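Iron-binding protein (PDB 4M7O) probably binds iron, perhaps as an iron complex, as a substrate-binding protein of the periplasmic type that would serve an ABC importer. Local coordinates at residues S153-H158 against D270-I275; D141-N146 against P262-G267. All coordinates share one frame; numbering follows the deposited sequence.

Overall arrangement
Both contacts lie along helix 264-275, the last helix of the chain, which runs beside the long helix 133-152. Interaction 2 joins the start of the C-terminal helix to the middle of helix 133-152, and interaction 1 joins its end to the loop that follows that long helix and precedes strand 162-168. Their centres are about 16 Å apart. Along the chain the segments alternate, 141-146 and 153-158 coming before 262-267 and 270-275, so two successive parts of each partner are paired in order. The long helix 133-152, linking two lobes, one built on the parallel five-stranded sheet and the other on the mixed sheet, is consistent with the BtuF/FhuD-like class of binding proteins.

Interaction 1. Residues S153-H158 against D270-I275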
loop_
_atom_site.group_PDB
_atom_site.type_symbol
_atom_site.label_atom_id
_atom_site.label_comp_id
_atom_site.label_asym_id
_atom_site.label_seq_id
_atom_site.Cartn_x
_atom_site.Cartn_y
_atom_site.Cartn_z
ATOM N N SER A 153 -20.482 4.863 1.864
ATOM C CA SER A 153 -21.254 3.634 1.733
ATOM C C SER A 153 -21.325 2.883 3.057
ATOM O O SER A 153 -21.969 1.842 3.143
ATOM C CB SER A 153 -20.623 2.727 0.684
ATOM O OG SER A 153 -19.370 2.256 1.144
ATOM N N VAL A 154 -20.730 3.437 4.093
ATOM C CA VAL A 154 -20.760 2.811 5.402
ATOM C C VAL A 154 -22.089 3.103 6.062
ATOM O O VAL A 154 -22.455 4.229 6.216
ATOM C CB VAL A 154 -19.633 3.336 6.297
ATOM C CG1 VAL A 154 -19.785 2.841 7.723
ATOM C CG2 VAL A 154 -18.281 2.952 5.730
ATOM N N PRO A 155 -22.790 2.074 6.479
ATOM C CA PRO A 155 -24.143 2.266 7.044
ATOM C C PRO A 155 -24.194 3.262 8.218
ATOM O O PRO A 155 -23.435 3.111 9.182
ATOM C CB PRO A 155 -24.538 0.860 7.518
ATOM C CG PRO A 155 -23.718 -0.068 6.673
ATOM C CD PRO A 155 -22.410 0.648 6.417
ATOM N N LYS A 156 -25.084 4.254 8.122
ATOM C CA LYS A 156 -25.181 5.355 9.090
ATOM C C LYS A 156 -25.267 4.874 10.535
ATOM O O LYS A 156 -24.575 5.388 11.420
ATOM C CB LYS A 156 -26.379 6.252 8.764
ATOM N N HIS A 157 -26.120 3.885 10.766
ATOM C CA HIS A 157 -26.161 3.215 12.051
ATOM C C HIS A 157 -25.431 1.884 11.934
ATOM O O HIS A 157 -25.728 1.078 11.049
ATOM C CB HIS A 157 -27.606 3.002 12.513
ATOM N N HIS A 158 -24.461 1.673 12.817
ATOM C CA HIS A 158 -23.752 0.399 12.899
ATOM C C HIS A 158 -23.171 0.220 14.297
ATOM O O HIS A 158 -22.919 1.199 15.000
ATOM C CB HIS A 158 -22.643 0.327 11.849
ATOM C CG HIS A 158 -21.592 1.381 12.012
ATOM N ND1 HIS A 158 -20.531 1.246 12.880
ATOM C CD2 HIS A 158 -21.446 2.591 11.421
ATOM C CE1 HIS A 158 -19.770 2.326 12.812
ATOM N NE2 HIS A 158 -20.304 3.156 11.935
ATOM N N ASP A 270 -12.401 -3.073 -0.210
ATOM C CA ASP A 270 -12.187 -4.452 0.223
ATOM C C ASP A 270 -12.299 -4.536 1.731
ATOM O O ASP A 270 -13.012 -5.381 2.261
ATOM C CB ASP A 270 -10.812 -4.956 -0.223
ATOM C CG ASP A 270 -10.763 -5.276 -1.702
ATOM O OD1 ASP A 270 -11.838 -5.286 -2.339
ATOM O OD2 ASP A 270 -9.655 -5.535 -2.227
ATOM N N LEU A 271 -11.588 -3.638 2.404
ATOM C CA LEU A 271 -11.593 -3.553 3.860
ATOM C C LEU A 271 -13.001 -3.277 4.389
ATOM O O LEU A 271 -13.416 -3.842 5.402
ATOM C CB LEU A 271 -10.619 -2.465 4.325
ATOM C CG LEU A 271 -9.866 -2.747 5.626
ATOM C CD1 LEU A 271 -9.093 -4.048 5.508
ATOM C CD2 LEU A 271 -8.922 -1.601 5.949
ATOM N N ARG A 272 -13.741 -2.424 3.687
ATOM C CA ARG A 272 -15.115 -2.110 4.066
ATOM C C ARG A 272 -16.009 -3.353 4.061
ATOM O O ARG A 272 -16.785 -3.581 4.997
ATOM C CB ARG A 272 -15.696 -1.057 3.118
ATOM C CG ARG A 272 -17.124 -0.654 3.468
ATOM C CD ARG A 272 -18.024 -0.697 2.256
ATOM N NE ARG A 272 -19.421 -0.491 2.632
ATOM C CZ ARG A 272 -20.231 -1.460 3.047
ATOM N NH1 ARG A 272 -21.488 -1.187 3.373
ATOM N NH2 ARG A 272 -19.780 -2.706 3.134
ATOM N N ASP A 273 -15.891 -4.159 3.011
ATOM C CA ASP A 273 -16.741 -5.331 2.854
ATOM C C ASP A 273 -16.355 -6.465 3.810
ATOM O O ASP A 273 -17.100 -7.432 3.947
ATOM C CB ASP A 273 -16.744 -5.821 1.392
ATOM C CG ASP A 273 -17.358 -4.800 0.415
ATOM O OD1 ASP A 273 -18.027 -3.841 0.862
ATOM O OD2 ASP A 273 -17.176 -4.969 -0.813
ATOM N N ASP A 274 -15.198 -6.352 4.470
ATOM C CA ASP A 274 -14.805 -7.320 5.501
ATOM C C ASP A 274 -15.309 -6.897 6.882
ATOM O O ASP A 274 -15.496 -7.723 7.776
ATOM C CB ASP A 274 -13.284 -7.501 5.538
ATOM C CG ASP A 274 -12.759 -8.314 4.362
ATOM O OD1 ASP A 274 -13.559 -9.001 3.699
ATOM O OD2 ASP A 274 -11.537 -8.276 4.108
ATOM N N ILE A 275 -15.535 -5.598 7.038
ATOM C CA ILE A 275 -15.963 -5.027 8.304
ATOM C C ILE A 275 -17.489 -4.956 8.349
ATOM O O ILE A 275 -18.111 -5.195 9.384
ATOM C CB ILE A 275 -15.354 -3.620 8.480
ATOM C CG1 ILE A 275 -13.830 -3.725 8.584
ATOM C CG2 ILE A 275 -15.906 -2.932 9.710
ATOM C CD1 ILE A 275 -13.127 -2.393 8.538
#
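The guanidinium group of R272 turns an edge toward the backbone carbonyl of S153, whose oxygen lies only 3° from the guanidinium plane, while CD of P155 approaches NH1 obliquely at 3.7 Å. No ring or other flat group stacks across the contact. The main bond runs from R272 NH1 to S153 O, 3.1 Å long and nearly straight at 164°; seen from the acceptor, the donor sits above the carbonyl plane. R272 NE adds two weak bonds, one to the same oxygen at 3.5 Å and one to S153 OG at 3.1 Å. That hydroxyl is also hydrogen-bonded to I150 O, in the last turn of helix 133-152, which helps to place it beside the arginine.

The R272 chain leaves its helix with CG anti to the backbone N (chi1 -179°) and bends at chi2, which carries the charged end across to the loop. V154 CG2 stays a more distant 4.4 Å from R272 CG. The third nitrogen, NH2, turns back to its own helix in a salt bridge to D273 OD1 at 3.1 Å whose hydrogen bond is weak, and makes a weak bond to Y276 O just beyond the helix. Bonds on all three nitrogens, most of them weak, probably limit rotation of the guanidinium.

This surface contact ties the loop leaving helix 133-152 to the end of helix 264-275. L189, just beyond helix 181-188, touches both V154 and R272, while on the same C-terminal helix L271 and I275 pack against helix 181-188 and strand 216-219 of the mixed sheet.

Interaction 2. Residues D141-N146 against P262-G267; sequences DETKHN and PRIDEG
Helix 133-152 meets the start of helix 264-275 and the loop residue P262 before it at close range, with CA atoms of N146 and D265 5.8 Å apart and those of T143 and P262 6.2 Å apart. T143 makes one apolar contact: its CG2, anti to the backbone N, lies 3.7 Å from I264 CD1, the two side chains crossing at about a right angle. Y120 and F123 of helix 116-129 also touch the T143 side chain, which is buried. The next pair along is N146 and D265, where the carboxylate carbon CG of D265 rests 3.6 Å from N146 CB; it is the methylene of N146, rather than its amide, that meets the acid.

Water links the polar groups. One molecule is hydrogen-bonded to T143 OG1, to P262 O and, at 2.8 Å, to E142 OE2. The T143 hydroxyl is bonded to L139 O in its own helix, and E142 OE2 forms a salt bridge with R38 of helix 30-38. A second water joins N146 O to D265 OD2, 2.9 Å from each.

The contact thus joins the middle of the long helix to the start of the C-terminal one, with helices 30-38 and 116-129 alongside. Lacking direct hydrogen bonds, it rests on van der Waals packing and two waters: the first, with two hydrogens, cannot donate to all three oxygens at once, while the second gives two acceptors, N146 O and D265 OD2, a shared donor.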
loop_
_atom_site.group_PDB
_atom_site.type_symbol
_atom_site.label_atom_id
_atom_site.label_comp_id
_atom_site.label_asym_id
_atom_site.label_seq_id
_atom_site.Cartn_x
_atom_site.Cartn_y
_atom_site.Cartn_z
ATOM N N ASP A 141 -8.359 14.917 -7.054
ATOM C CA ASP A 141 -9.795 15.165 -6.950
ATOM C C ASP A 141 -10.640 13.943 -7.300
ATOM O O ASP A 141 -11.626 13.656 -6.628
ATOM C CB ASP A 141 -10.197 16.354 -7.822
ATOM C CG ASP A 141 -9.659 17.669 -7.295
ATOM O OD1 ASP A 141 -9.400 17.756 -6.073
ATOM O OD2 ASP A 141 -9.502 18.614 -8.100
ATOM N N GLU A 142 -10.251 13.218 -8.344
ATOM C CA GLU A 142 -11.020 12.057 -8.768
ATOM C C GLU A 142 -10.860 10.926 -7.765
ATOM O O GLU A 142 -11.801 10.173 -7.489
ATOM C CB GLU A 142 -10.592 11.599 -10.161
ATOM C CG GLU A 142 -11.566 10.627 -10.795
ATOM C CD GLU A 142 -10.902 9.351 -11.261
ATOM O OE1 GLU A 142 -11.555 8.569 -11.986
ATOM O OE2 GLU A 142 -9.729 9.125 -10.895
ATOM N N THR A 143 -9.661 10.817 -7.206
ATOM C CA THR A 143 -9.395 9.783 -6.227
ATOM C C THR A 143 -10.158 10.063 -4.925
ATOM O O THR A 143 -10.707 9.145 -4.317
ATOM C CB THR A 143 -7.899 9.657 -5.962
ATOM O OG1 THR A 143 -7.218 9.406 -7.202
ATOM C CG2 THR A 143 -7.638 8.520 -5.005
ATOM N N LYS A 144 -10.210 11.329 -4.513
ATOM C CA LYS A 144 -11.011 11.714 -3.358
ATOM C C LYS A 144 -12.466 11.325 -3.585
ATOM O O LYS A 144 -13.120 10.798 -2.689
ATOM C CB LYS A 144 -10.919 13.222 -3.115
ATOM C CG LYS A 144 -9.744 13.650 -2.260
ATOM C CD LYS A 144 -9.573 15.172 -2.255
ATOM C CE LYS A 144 -8.412 15.599 -1.350
ATOM N NZ LYS A 144 -8.134 17.063 -1.422
ATOM N N HIS A 145 -12.968 11.585 -4.790
ATOM C CA HIS A 145 -14.354 11.274 -5.115
ATOM C C HIS A 145 -14.649 9.791 -4.906
ATOM O O HIS A 145 -15.645 9.425 -4.300
ATOM C CB HIS A 145 -14.679 11.670 -6.554
ATOM C CG HIS A 145 -16.060 11.282 -6.982
ATOM N ND1 HIS A 145 -17.192 11.935 -6.533
ATOM C CD2 HIS A 145 -16.495 10.302 -7.806
ATOM C CE1 HIS A 145 -18.261 11.375 -7.069
ATOM N NE2 HIS A 145 -17.867 10.383 -7.846
ATOM N N ASN A 146 -13.772 8.933 -5.406
ATOM C CA ASN A 146 -13.987 7.500 -5.275
ATOM C C ASN A 146 -13.867 7.029 -3.839
ATOM O O ASN A 146 -14.623 6.157 -3.405
ATOM C CB ASN A 146 -13.010 6.737 -6.171
ATOM C CG ASN A 146 -13.207 7.060 -7.633
ATOM O OD1 ASN A 146 -14.325 7.326 -8.071
ATOM N ND2 ASN A 146 -12.125 7.039 -8.397
ATOM N N PRO A 262 -3.451 5.361 -7.409
ATOM C CA PRO A 262 -4.759 5.907 -7.770
ATOM C C PRO A 262 -5.917 4.951 -7.497
ATOM O O PRO A 262 -7.061 5.398 -7.546
ATOM C CB PRO A 262 -4.630 6.132 -9.280
ATOM C CG PRO A 262 -3.144 6.275 -9.506
ATOM C CD PRO A 262 -2.557 5.275 -8.573
ATOM N N ARG A 263 -5.646 3.676 -7.224
ATOM C CA ARG A 263 -6.736 2.728 -6.977
ATOM C C ARG A 263 -6.944 2.393 -5.491
ATOM O O ARG A 263 -7.512 1.350 -5.163
ATOM C CB ARG A 263 -6.550 1.457 -7.829
ATOM C CG ARG A 263 -6.532 1.708 -9.355
ATOM C CD ARG A 263 -6.256 0.424 -10.142
ATOM N NE ARG A 263 -4.927 -0.122 -9.852
ATOM C CZ ARG A 263 -4.664 -1.413 -9.663
ATOM N NH1 ARG A 263 -5.634 -2.313 -9.745
ATOM N NH2 ARG A 263 -3.425 -1.807 -9.397
ATOM N N ILE A 264 -6.523 3.287 -4.595
ATOM C CA ILE A 264 -6.730 3.077 -3.159
ATOM C C ILE A 264 -8.183 2.894 -2.759
ATOM O O ILE A 264 -8.466 2.302 -1.714
ATOM C CB ILE A 264 -6.230 4.243 -2.286
ATOM C CG1 ILE A 264 -6.448 5.572 -2.996
ATOM C CG2 ILE A 264 -4.786 4.044 -1.872
ATOM C CD1 ILE A 264 -6.203 6.762 -2.109
ATOM N N ASP A 265 -9.107 3.442 -3.548
ATOM C CA ASP A 265 -10.521 3.302 -3.216
ATOM C C ASP A 265 -10.927 1.830 -3.270
ATOM O O ASP A 265 -11.750 1.370 -2.473
ATOM C CB ASP A 265 -11.398 4.137 -4.154
ATOM C CG ASP A 265 -11.381 3.619 -5.584
ATOM O OD1 ASP A 265 -10.317 3.698 -6.222
ATOM O OD2 ASP A 265 -12.429 3.138 -6.070
ATOM N N GLU A 266 -10.332 1.086 -4.194
ATOM C CA GLU A 266 -10.629 -0.331 -4.315
ATOM C C GLU A 266 -10.129 -1.079 -3.075
ATOM O O GLU A 266 -10.841 -1.921 -2.522
ATOM C CB GLU A 266 -10.048 -0.880 -5.620
ATOM C CG GLU A 266 -10.559 -0.112 -6.845
ATOM C CD GLU A 266 -9.860 -0.490 -8.147
ATOM O OE1 GLU A 266 -9.011 -1.413 -8.125
ATOM O OE2 GLU A 266 -10.162 0.140 -9.192
ATOM N N GLY A 267 -8.928 -0.747 -2.615
ATOM C CA GLY A 267 -8.405 -1.325 -1.388
ATOM C C GLY A 267 -9.273 -0.989 -0.192
ATOM O O GLY A 267 -9.602 -1.868 0.611
HETATM O O HOH W 1 -8.223 7.507 -9.144
HETATM O O HOH W 2 -15.087 3.968 -5.308
#